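Local atomic coordinates of glycosyltransferase Gtf1 (PDB entry 4PQG), a protein that is a glycosyltransferase of the GT-B clan with an added extended beta-sheet domain, here holding uridine-5'-diphosphate in its interdomain cleft. Residues S396-Y399 and S400-V404; G415-L418 and M419-I422; Y435-Q438 and T439-D443; R482-S485 and Y486-A489. All coordinates share one frame; numbering follows the deposited sequence.

Contact 1. Residues S396-Y399 and S400-V404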
loop_
_atom_site.group_PDB
_atom_site.type_symbol
_atom_site.label_atom_id
_atom_site.label_comp_id
_atom_site.label_asym_id
_atom_site.label_seq_id
_atom_site.Cartn_x
_atom_site.Cartn_y
_atom_site.Cartn_z
ATOM N N SER A 396 -5.899 -9.337 -11.266
ATOM C CA SER A 396 -6.350 -8.888 -12.593
ATOM C C SER A 396 -7.167 -9.946 -13.339
ATOM O O SER A 396 -8.139 -9.599 -14.012
ATOM C CB SER A 396 -5.177 -8.415 -13.456
ATOM O OG SER A 396 -4.228 -9.462 -13.594
ATOM N N GLN A 397 -6.779 -11.215 -13.206
ATOM C CA GLN A 397 -7.479 -12.340 -13.854
ATOM C C GLN A 397 -8.488 -13.037 -12.929
ATOM O O GLN A 397 -9.159 -13.986 -13.335
ATOM C CB GLN A 397 -6.479 -13.378 -14.390
ATOM C CG GLN A 397 -5.382 -12.812 -15.286
ATOM C CD GLN A 397 -5.910 -11.902 -16.385
ATOM O OE1 GLN A 397 -6.845 -12.251 -17.114
ATOM N NE2 GLN A 397 -5.312 -10.717 -16.506
ATOM N N ILE A 398 -8.597 -12.553 -11.696
ATOM C CA ILE A 398 -9.336 -13.258 -10.653
ATOM C C ILE A 398 -10.817 -12.883 -10.662
ATOM O O ILE A 398 -11.680 -13.763 -10.649
ATOM C CB ILE A 398 -8.702 -13.002 -9.256
ATOM C CG1 ILE A 398 -7.283 -13.608 -9.165
ATOM C CG2 ILE A 398 -9.617 -13.467 -8.127
ATOM C CD1 ILE A 398 -7.215 -15.125 -9.125
ATOM N N TYR A 399 -11.097 -11.584 -10.701
ATOM C CA TYR A 399 -12.445 -11.045 -10.524
ATOM C C TYR A 399 -13.461 -11.638 -11.496
ATOM O O TYR A 399 -14.568 -11.989 -11.098
ATOM C CB TYR A 399 -12.449 -9.546 -10.763
ATOM C CG TYR A 399 -11.803 -8.677 -9.710
ATOM C CD1 TYR A 399 -12.429 -8.453 -8.482
ATOM C CD2 TYR A 399 -10.598 -8.018 -9.973
ATOM C CE1 TYR A 399 -11.860 -7.626 -7.531
ATOM C CE2 TYR A 399 -10.016 -7.191 -9.026
ATOM C CZ TYR A 399 -10.652 -6.996 -7.806
ATOM O OH TYR A 399 -10.101 -6.161 -6.857
ATOM N N SER A 400 -13.085 -11.717 -12.770
ATOM C CA SER A 400 -14.011 -12.156 -13.814
ATOM C C SER A 400 -14.266 -13.680 -13.797
ATOM O O SER A 400 -14.959 -14.207 -14.676
ATOM C CB SER A 400 -13.559 -11.643 -15.194
ATOM O OG SER A 400 -12.272 -12.130 -15.521
ATOM N N GLN A 401 -13.732 -14.368 -12.785
ATOM C CA GLN A 401 -14.051 -15.780 -12.524
ATOM C C GLN A 401 -15.250 -15.921 -11.566
ATOM O O GLN A 401 -15.712 -17.026 -11.283
ATOM C CB GLN A 401 -12.848 -16.512 -11.950
ATOM C CG GLN A 401 -11.641 -16.545 -12.878
ATOM C CD GLN A 401 -10.467 -17.304 -12.291
ATOM O OE1 GLN A 401 -10.582 -18.473 -11.932
ATOM N NE2 GLN A 401 -9.320 -16.641 -12.207
ATOM N N TYR A 402 -15.761 -14.787 -11.096
ATOM C CA TYR A 402 -16.812 -14.768 -10.080
ATOM C C TYR A 402 -18.084 -14.082 -10.580
ATOM O O TYR A 402 -18.093 -13.445 -11.632
ATOM C CB TYR A 402 -16.297 -14.084 -8.797
ATOM C CG TYR A 402 -15.172 -14.831 -8.107
ATOM C CD1 TYR A 402 -15.436 -15.696 -7.051
ATOM C CD2 TYR A 402 -13.835 -14.671 -8.516
ATOM C CE1 TYR A 402 -14.415 -16.377 -6.410
ATOM C CE2 TYR A 402 -12.807 -15.349 -7.879
ATOM C CZ TYR A 402 -13.107 -16.201 -6.831
ATOM O OH TYR A 402 -12.112 -16.885 -6.187
ATOM N N GLU A 403 -19.163 -14.199 -9.816
ATOM C CA GLU A 403 -20.403 -13.583 -10.222
ATOM C C GLU A 403 -20.684 -12.238 -9.574
ATOM O O GLU A 403 -21.057 -11.290 -10.276
ATOM C CB GLU A 403 -21.573 -14.551 -10.051
ATOM C CG GLU A 403 -21.542 -15.666 -11.091
ATOM C CD GLU A 403 -22.759 -16.570 -11.040
ATOM O OE1 GLU A 403 -23.388 -16.686 -9.963
ATOM O OE2 GLU A 403 -23.079 -17.178 -12.085
ATOM N N VAL A 404 -20.495 -12.147 -8.254
ATOM C CA VAL A 404 -20.882 -10.958 -7.503
ATOM C C VAL A 404 -19.797 -10.593 -6.476
ATOM O O VAL A 404 -19.194 -11.477 -5.869
ATOM C CB VAL A 404 -22.225 -11.166 -6.758
ATOM C CG1 VAL A 404 -22.591 -9.934 -5.912
ATOM C CG2 VAL A 404 -23.359 -11.492 -7.736
HETATM O O HOH W 1 -10.846 -10.232 -14.171
#
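Ile398 and Tyr399 offer their carbonyls to the peptide nitrogens of Gln401 and Tyr402 in a tight 3-10 turn, which leads into strand 404-406 of the parallel sheet in the C-terminal, Rossmann-like half of this GT-B fold. Gln401 N reaches Ile398 O at 3.0 Å, and Tyr402 N reaches Tyr399 O at the same 3.0 Å. Tyr399 itself is buried. Its ring packs on Ser424 and Leu426, its hydroxyl bonds to Glu420 on helix 416-423, and its side chain comes within about 4 Å of the bound UDP. Ser400, next to it, is buried against Thr320 and Ser424, and its carbonyl accepts from Ser322 OG. A water joins its backbone to Ser396, just before the turn, accepting from Ser400 N at 3.0 Å and donating to Ser396 O. Ile398 runs alongside Tyr402 in the same direction, its CG2 branch 3.7 Å from CE2 of the ring; chi1 of Ile398, -65°, sets that methyl anti to the backbone N. The same ring turns an edge to Ile398 O, while its hydroxyl is hydrogen-bonded to Asp363 and Tyr365. The extended side chain of Gln401 reaches back along the turn, where NE2 donates to Gln397 O at 2.9 Å, nearly straight at 172°, with that oxygen only 5° out of the Gln401 amide plane.

Contact 2. Residues G415-L418 and M419-I422. With UDP (uridine-5'-diphosphate), chain C; NAG (2-acetamido-2-deoxy-beta-D-glucopyranose), chain D.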
loop_
_atom_site.group_PDB
_atom_site.type_symbol
_atom_site.label_atom_id
_atom_site.label_comp_id
_atom_site.label_asym_id
_atom_site.label_seq_id
_atom_site.Cartn_x
_atom_site.Cartn_y
_atom_site.Cartn_z
ATOM N N GLY A 415 -11.913 3.161 -3.218
ATOM C CA GLY A 415 -12.074 1.708 -3.238
ATOM C C GLY A 415 -11.664 1.078 -4.548
ATOM O O GLY A 415 -12.507 0.780 -5.417
ATOM N N LEU A 416 -10.366 0.848 -4.693
ATOM C CA LEU A 416 -9.823 0.319 -5.915
ATOM C C LEU A 416 -10.410 -1.044 -6.304
ATOM O O LEU A 416 -10.616 -1.289 -7.485
ATOM C CB LEU A 416 -8.291 0.253 -5.831
ATOM C CG LEU A 416 -7.582 1.624 -5.925
ATOM C CD1 LEU A 416 -6.103 1.539 -5.533
ATOM C CD2 LEU A 416 -7.753 2.302 -7.282
ATOM N N THR A 417 -10.667 -1.925 -5.331
ATOM C CA THR A 417 -11.298 -3.227 -5.645
ATOM C C THR A 417 -12.752 -3.095 -6.145
ATOM O O THR A 417 -13.247 -3.989 -6.836
ATOM C CB THR A 417 -11.284 -4.223 -4.476
ATOM O OG1 THR A 417 -12.053 -3.688 -3.384
ATOM C CG2 THR A 417 -9.833 -4.537 -4.043
ATOM N N LEU A 418 -13.422 -1.997 -5.794
ATOM C CA LEU A 418 -14.768 -1.737 -6.318
ATOM C C LEU A 418 -14.698 -1.390 -7.815
ATOM O O LEU A 418 -15.468 -1.904 -8.618
ATOM C CB LEU A 418 -15.456 -0.616 -5.533
ATOM C CG LEU A 418 -15.505 -0.666 -3.999
ATOM C CD1 LEU A 418 -16.201 0.577 -3.473
ATOM C CD2 LEU A 418 -16.187 -1.937 -3.501
ATOM N N MET A 419 -13.750 -0.537 -8.173
ATOM C CA MET A 419 -13.473 -0.196 -9.578
ATOM C C MET A 419 -13.019 -1.424 -10.363
ATOM O O MET A 419 -13.505 -1.706 -11.463
ATOM C CB MET A 419 -12.394 0.894 -9.659
ATOM C CG MET A 419 -12.060 1.322 -11.089
ATOM S SD MET A 419 -10.498 2.211 -11.196
ATOM C CE MET A 419 -9.364 0.841 -10.942
ATOM N N GLU A 420 -12.080 -2.155 -9.781
ATOM C CA GLU A 420 -11.581 -3.370 -10.388
ATOM C C GLU A 420 -12.715 -4.371 -10.581
ATOM O O GLU A 420 -12.868 -4.934 -11.673
ATOM C CB GLU A 420 -10.428 -3.949 -9.557
ATOM C CG GLU A 420 -9.143 -3.112 -9.651
ATOM C CD GLU A 420 -8.127 -3.364 -8.522
ATOM O OE1 GLU A 420 -8.231 -4.407 -7.833
ATOM O OE2 GLU A 420 -7.234 -2.494 -8.329
ATOM N N ALA A 421 -13.525 -4.567 -9.541
ATOM C CA ALA A 421 -14.685 -5.464 -9.627
ATOM C C ALA A 421 -15.665 -5.099 -10.767
ATOM O O ALA A 421 -16.032 -5.962 -11.549
ATOM C CB ALA A 421 -15.395 -5.554 -8.276
ATOM N N ILE A 422 -16.077 -3.842 -10.877
ATOM C CA ILE A 422 -17.035 -3.476 -11.943
ATOM C C ILE A 422 -16.408 -3.522 -13.349
ATOM O O ILE A 422 -17.103 -3.790 -14.339
ATOM C CB ILE A 422 -17.744 -2.106 -11.724
ATOM C CG1 ILE A 422 -16.752 -0.941 -11.762
ATOM C CG2 ILE A 422 -18.566 -2.106 -10.432
ATOM C CD1 ILE A 422 -17.384 0.388 -12.118
HETATM N N1 UDP C . -5.285 -6.130 -3.453
HETATM C C2 UDP C . -4.504 -7.127 -4.075
HETATM N N3 UDP C . -4.653 -8.390 -3.703
HETATM C C4 UDP C . -5.514 -8.766 -2.747
HETATM C C5 UDP C . -6.302 -7.809 -2.100
HETATM C C6 UDP C . -6.165 -6.470 -2.487
HETATM O O2 UDP C . -3.683 -6.840 -4.982
HETATM O O4 UDP C . -5.594 -9.980 -2.457
HETATM C "C1'" UDP C . -5.128 -4.743 -3.916
HETATM C "C2'" UDP C . -6.345 -4.368 -4.758
HETATM O "O2'" UDP C . -6.236 -4.749 -6.144
HETATM C "C3'" UDP C . -6.467 -2.862 -4.602
HETATM C "C4'" UDP C . -5.791 -2.578 -3.263
HETATM O "O4'" UDP C . -5.145 -3.794 -2.849
HETATM O "O3'" UDP C . -5.754 -2.185 -5.643
HETATM C "C5'" UDP C . -6.783 -2.177 -2.172
HETATM O "O5'" UDP C . -7.249 -0.868 -2.450
HETATM P PA UDP C . -8.663 -0.347 -1.898
HETATM O O1A UDP C . -8.856 1.078 -2.342
HETATM O O2A UDP C . -9.691 -1.376 -2.302
HETATM O O3A UDP C . -8.646 -0.538 -0.296
HETATM P PB UDP C . -7.711 0.115 0.840
HETATM O O1B UDP C . -8.677 0.444 1.955
HETATM O O2B UDP C . -6.696 -0.967 1.176
HETATM O O3B UDP C . -7.122 1.375 0.235
HETATM C C1 NAG D . -7.492 4.022 0.754
HETATM C C2 NAG D . -8.986 4.197 0.993
HETATM C C3 NAG D . -9.488 3.649 -0.349
HETATM C C4 NAG D . -8.781 4.305 -1.546
HETATM C C5 NAG D . -7.240 4.305 -1.352
HETATM C C6 NAG D . -6.442 4.865 -2.524
HETATM C C7 NAG D . -10.474 3.693 2.856
HETATM C C8 NAG D . -10.840 2.662 3.886
HETATM N N2 NAG D . -9.479 3.351 2.055
HETATM O O1 NAG D . -6.637 3.567 1.763
HETATM O O3 NAG D . -10.898 3.727 -0.465
HETATM O O4 NAG D . -9.111 3.575 -2.703
HETATM O O5 NAG D . -6.998 5.006 -0.130
HETATM O O6 NAG D . -6.723 6.245 -2.585
HETATM O O7 NAG D . -11.074 4.779 2.800
#
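Gly415 O takes two backbone donors, Leu418 N at 2.9 Å and Met419 N at 3.3 Å, and so starts helix 416-423 of the beta-alpha-beta unit between strands 404-406 and 428-431. Gly415 is the N-cap residue, and its amide and the first two of the helix all donate to ligands: Gly415 N to NAG O4, Leu416 N to UDP O1A at 2.8 Å, and Thr417 N to UDP O2A. One turn on, Glu420 N closes on Leu416 O at 2.9 Å. The Glu420 side chain then runs back along the helix, extended beyond CG, with CG 3.2 Å from Leu416 O. Its carboxylate receives both ribose hydroxyls of UDP, O2' on OE1 at 2.6 Å and O3' on OE2 at 3.1 Å; Tyr31 of helix 24-38 also bonds to OE2. Thr417 lays CG2 against the ribose at C2', while its hydroxyl is held by Tyr405. On the flank, Leu416 CD2 meets Met419 CE loosely. The helix start thus offers N-H groups, and probably its dipole, to the alpha-phosphate of UDP, while a carboxylate one turn later binds both ribose hydroxyls.

Contact 3. Residues Y435-Q438 and T439-D443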
loop_
_atom_site.group_PDB
_atom_site.type_symbol
_atom_site.label_atom_id
_atom_site.label_comp_id
_atom_site.label_asym_id
_atom_site.label_seq_id
_atom_site.Cartn_x
_atom_site.Cartn_y
_atom_site.Cartn_z
ATOM N N TYR A 435 -17.278 7.313 0.250
ATOM C CA TYR A 435 -17.615 7.889 -1.062
ATOM C C TYR A 435 -17.747 6.831 -2.142
ATOM O O TYR A 435 -18.591 6.946 -3.043
ATOM C CB TYR A 435 -16.555 8.918 -1.451
ATOM C CG TYR A 435 -16.434 9.984 -0.404
ATOM C CD1 TYR A 435 -17.329 11.045 -0.371
ATOM C CD2 TYR A 435 -15.444 9.912 0.585
ATOM C CE1 TYR A 435 -17.249 12.024 0.607
ATOM C CE2 TYR A 435 -15.334 10.894 1.554
ATOM C CZ TYR A 435 -16.231 11.946 1.571
ATOM O OH TYR A 435 -16.151 12.910 2.544
ATOM N N GLY A 436 -16.915 5.791 -2.054
ATOM C CA GLY A 436 -16.776 4.812 -3.136
ATOM C C GLY A 436 -18.017 4.025 -3.515
ATOM O O GLY A 436 -18.313 3.851 -4.704
ATOM N N ASN A 437 -18.741 3.539 -2.515
ATOM C CA ASN A 437 -19.948 2.744 -2.749
ATOM C C ASN A 437 -21.002 3.549 -3.490
ATOM O O ASN A 437 -21.682 3.036 -4.364
ATOM C CB ASN A 437 -20.528 2.233 -1.426
ATOM C CG ASN A 437 -19.819 0.993 -0.915
ATOM O OD1 ASN A 437 -18.783 0.581 -1.455
ATOM N ND2 ASN A 437 -20.375 0.387 0.124
ATOM N N GLN A 438 -21.108 4.820 -3.141
ATOM C CA GLN A 438 -22.052 5.713 -3.794
ATOM C C GLN A 438 -21.605 6.103 -5.210
ATOM O O GLN A 438 -22.441 6.440 -6.043
ATOM C CB GLN A 438 -22.332 6.930 -2.915
ATOM C CG GLN A 438 -23.106 6.574 -1.650
ATOM C CD GLN A 438 -23.039 7.641 -0.577
ATOM O OE1 GLN A 438 -22.302 8.623 -0.692
ATOM N NE2 GLN A 438 -23.808 7.442 0.496
ATOM N N THR A 439 -20.297 6.027 -5.476
ATOM C CA THR A 439 -19.751 6.185 -6.837
ATOM C C THR A 439 -19.987 4.934 -7.723
ATOM O O THR A 439 -20.369 5.045 -8.901
ATOM C CB THR A 439 -18.229 6.538 -6.799
ATOM O OG1 THR A 439 -18.032 7.737 -6.044
ATOM C CG2 THR A 439 -17.696 6.798 -8.184
ATOM N N PHE A 440 -19.758 3.748 -7.170
ATOM C CA PHE A 440 -19.732 2.536 -7.997
ATOM C C PHE A 440 -20.999 1.672 -8.018
ATOM O O PHE A 440 -21.106 0.783 -8.860
ATOM C CB PHE A 440 -18.520 1.666 -7.646
ATOM C CG PHE A 440 -17.207 2.330 -7.928
ATOM C CD1 PHE A 440 -16.836 2.641 -9.235
ATOM C CD2 PHE A 440 -16.348 2.672 -6.888
ATOM C CE1 PHE A 440 -15.628 3.268 -9.506
ATOM C CE2 PHE A 440 -15.133 3.297 -7.152
ATOM C CZ PHE A 440 -14.772 3.593 -8.463
ATOM N N ILE A 441 -21.934 1.925 -7.101
ATOM C CA ILE A 441 -23.170 1.137 -7.013
ATOM C C ILE A 441 -24.381 2.016 -7.326
ATOM O O ILE A 441 -24.608 3.038 -6.670
ATOM C CB ILE A 441 -23.365 0.466 -5.626
ATOM C CG1 ILE A 441 -22.081 -0.221 -5.152
ATOM C CG2 ILE A 441 -24.520 -0.534 -5.666
ATOM C CD1 ILE A 441 -22.191 -0.875 -3.782
ATOM N N GLU A 442 -25.125 1.622 -8.359
ATOM C CA GLU A 442 -26.447 2.191 -8.668
ATOM C C GLU A 442 -27.482 1.226 -8.127
ATOM O O GLU A 442 -27.699 0.161 -8.711
ATOM C CB GLU A 442 -26.652 2.306 -10.178
ATOM C CG GLU A 442 -25.677 3.222 -10.884
ATOM C CD GLU A 442 -26.211 4.623 -11.070
ATOM O OE1 GLU A 442 -27.378 4.881 -10.694
ATOM O OE2 GLU A 442 -25.447 5.460 -11.594
ATOM N N ASP A 443 -28.110 1.586 -7.010
ATOM C CA ASP A 443 -28.993 0.646 -6.325
ATOM C C ASP A 443 -30.039 0.094 -7.279
ATOM O O ASP A 443 -30.758 0.856 -7.923
ATOM C CB ASP A 443 -29.680 1.296 -5.122
ATOM C CG ASP A 443 -30.482 0.290 -4.306
ATOM O OD1 ASP A 443 -29.932 -0.777 -3.966
ATOM O OD2 ASP A 443 -31.672 0.555 -4.020
#
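Thr439 gives two hydrogen bonds to a single acceptor, Tyr435 O, in the short helix 436-440. Its N lies 3.1 Å from that oxygen and in the carbonyl plane; its OG1, at 3.2 Å, comes from above the plane. The hydroxyl can do this because chi1, -58°, puts OG1 anti to the carbonyl carbon and beside the backbone N, facing Tyr435 O. Two more backbone bonds follow, Phe440 N to Gly436 O at 2.9 Å and Ile441 N to Asn437 O at 3.0 Å, and with Ile441 the chain drops out of helical geometry. Asn446 catches the departing backbone, bonding to both Phe440 O and Glu442 N.

One ring packs on a carbonyl: Phe440 CD2 lies 3.2 Å from Gly436 O.

Apolar contact is slighter. The CG2 methyl of Thr439 sits over the centre of one face of the Phe440 ring, 4.2 Å above the plane. That ring also packs on Leu418, Met419 and Ile422 of helix 416-423 and meets Phe414 edge-to-face. Asn437 and Ile441 lie side by side, with CD1 of Ile441 4.2 Å from CG of Asn437, while ND2 of Asn437 bonds to Phe431 O.

The beta-alpha-beta unit between strands 428-431 and 447-450 therefore has a helix of little more than one turn, in which side-chain amides and a threonine hydroxyl supplement the few main-chain bonds.

Contact 4. Residues R482-S485 and Y486-A489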
loop_
_atom_site.group_PDB
_atom_site.type_symbol
_atom_site.label_atom_id
_atom_site.label_comp_id
_atom_site.label_asym_id
_atom_site.label_seq_id
_atom_site.Cartn_x
_atom_site.Cartn_y
_atom_site.Cartn_z
ATOM N N ARG A 482 -24.537 -7.204 -14.066
ATOM C CA ARG A 482 -23.223 -7.270 -14.701
ATOM C C ARG A 482 -23.095 -6.267 -15.853
ATOM O O ARG A 482 -22.119 -5.511 -15.925
ATOM C CB ARG A 482 -22.914 -8.702 -15.166
ATOM C CG ARG A 482 -21.830 -8.796 -16.230
ATOM C CD ARG A 482 -21.358 -10.220 -16.433
ATOM N NE ARG A 482 -22.416 -11.088 -16.951
ATOM C CZ ARG A 482 -22.941 -12.123 -16.301
ATOM N NH1 ARG A 482 -23.891 -12.850 -16.875
ATOM N NH2 ARG A 482 -22.539 -12.433 -15.076
ATOM N N ALA A 483 -24.100 -6.229 -16.728
ATOM C CA ALA A 483 -24.057 -5.362 -17.899
ATOM C C ALA A 483 -23.992 -3.904 -17.472
ATOM O O ALA A 483 -23.265 -3.095 -18.053
ATOM C CB ALA A 483 -25.269 -5.619 -18.794
ATOM N N TYR A 484 -24.732 -3.586 -16.417
ATOM C CA TYR A 484 -24.728 -2.248 -15.875
ATOM C C TYR A 484 -23.383 -1.882 -15.203
ATOM O O TYR A 484 -22.955 -0.727 -15.278
ATOM C CB TYR A 484 -25.904 -2.056 -14.917
ATOM C CG TYR A 484 -26.374 -0.633 -14.863
ATOM C CD1 TYR A 484 -27.462 -0.205 -15.642
ATOM C CD2 TYR A 484 -25.723 0.304 -14.053
ATOM C CE1 TYR A 484 -27.887 1.118 -15.599
ATOM C CE2 TYR A 484 -26.140 1.622 -14.004
ATOM C CZ TYR A 484 -27.216 2.022 -14.778
ATOM O OH TYR A 484 -27.626 3.323 -14.711
ATOM N N SER A 485 -22.731 -2.856 -14.565
ATOM C CA SER A 485 -21.386 -2.639 -13.981
ATOM C C SER A 485 -20.375 -2.224 -15.050
ATOM O O SER A 485 -19.674 -1.217 -14.892
ATOM C CB SER A 485 -20.878 -3.887 -13.240
ATOM O OG SER A 485 -21.437 -3.976 -11.938
ATOM N N TYR A 486 -20.308 -3.002 -16.132
ATOM C CA TYR A 486 -19.490 -2.652 -17.310
ATOM C C TYR A 486 -19.823 -1.252 -17.827
ATOM O O TYR A 486 -18.922 -0.473 -18.182
ATOM C CB TYR A 486 -19.731 -3.664 -18.422
ATOM C CG TYR A 486 -19.042 -4.995 -18.250
ATOM C CD1 TYR A 486 -17.666 -5.069 -18.017
ATOM C CD2 TYR A 486 -19.756 -6.197 -18.377
ATOM C CE1 TYR A 486 -17.026 -6.298 -17.883
ATOM C CE2 TYR A 486 -19.124 -7.425 -18.243
ATOM C CZ TYR A 486 -17.755 -7.467 -17.996
ATOM O OH TYR A 486 -17.110 -8.680 -17.868
ATOM N N GLN A 487 -21.114 -0.915 -17.851
ATOM C CA GLN A 487 -21.530 0.416 -18.265
ATOM C C GLN A 487 -20.962 1.510 -17.345
ATOM O O GLN A 487 -20.383 2.497 -17.828
ATOM C CB GLN A 487 -23.060 0.507 -18.360
ATOM C CG GLN A 487 -23.587 1.809 -18.946
ATOM C CD GLN A 487 -25.100 1.890 -18.865
ATOM O OE1 GLN A 487 -25.803 1.005 -19.358
ATOM N NE2 GLN A 487 -25.610 2.939 -18.216
ATOM N N ILE A 488 -21.117 1.338 -16.028
ATOM C CA ILE A 488 -20.518 2.294 -15.094
ATOM C C ILE A 488 -18.998 2.368 -15.299
ATOM O O ILE A 488 -18.419 3.456 -15.323
ATOM C CB ILE A 488 -20.842 1.963 -13.611
ATOM C CG1 ILE A 488 -22.335 2.222 -13.322
ATOM C CG2 ILE A 488 -19.925 2.757 -12.676
ATOM C CD1 ILE A 488 -22.855 1.555 -12.063
ATOM N N ALA A 489 -18.381 1.206 -15.480
ATOM C CA ALA A 489 -16.930 1.084 -15.593
ATOM C C ALA A 489 -16.350 1.895 -16.744
ATOM O O ALA A 489 -15.219 2.379 -16.656
ATOM C CB ALA A 489 -16.537 -0.378 -15.727
#
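Arg482 and Tyr486 are joined twice, through the backbone and through their side chains. Tyr486 N donates to Arg482 O at 3.1 Å. Beside this bond the two side chains run the same way, CG of Arg482 resting 3.6 Å from CE2 of the Tyr486 ring, so that the aliphatic part of the arginine makes the contact. The hydroxyl of Tyr486 is satisfied by Thr320 O in a neighbouring loop. The next three carbonyls each take an amide four residues on: Ala483 O from Gln487 N, Tyr484 O from Ile488 N at 2.9 Å, and Ser485 O from Ala489 N at 2.8 Å. This is the regular alpha-helical pattern, here in the last two turns of helix 478-489, which lies against helix 416-423 through Ser485, Ile488 and Ala489, all touching Ile422. Ser485 is buried, and its OG finds an acceptor in Leu426 O, with a weak second bond from Asn446. On the more exposed flank, CG of Tyr484 lies on the side away from the backbone N, chi1 -151°, and its ring runs along the next turn. Gln487 brings NE2 over one face of that ring, 3.9 Å from Tyr484 CZ, with amide and ring planes 42° apart. Ile488 comes instead to the edge of the ring, its CD1 in the ring plane and 3.7 Å from Tyr484 CD2, and Glu442 packs against both Tyr484 and Ile488.

In the fold
Contacts 2 and 3 are the buried pair, on successive helices of the C-terminal parallel sheet domain that pack on each other. Contacts 1 and 4 are only partly buried, though contact 3 too has an exposed residue in Gln438. Contact 2 touches all three others and alone directs hydrogen bonds at the ligands; contact 1 adds a tyrosine beside the same site, whereas the bonds described in contacts 3 and 4 are to protein atoms. Helix 478-489 packs on helix 416-423 and on the end of helix 436-440, so contact 4 touches contacts 2 and 3. Contacts 1 and 4 come near without touching, their nearest atoms about 5 Å apart.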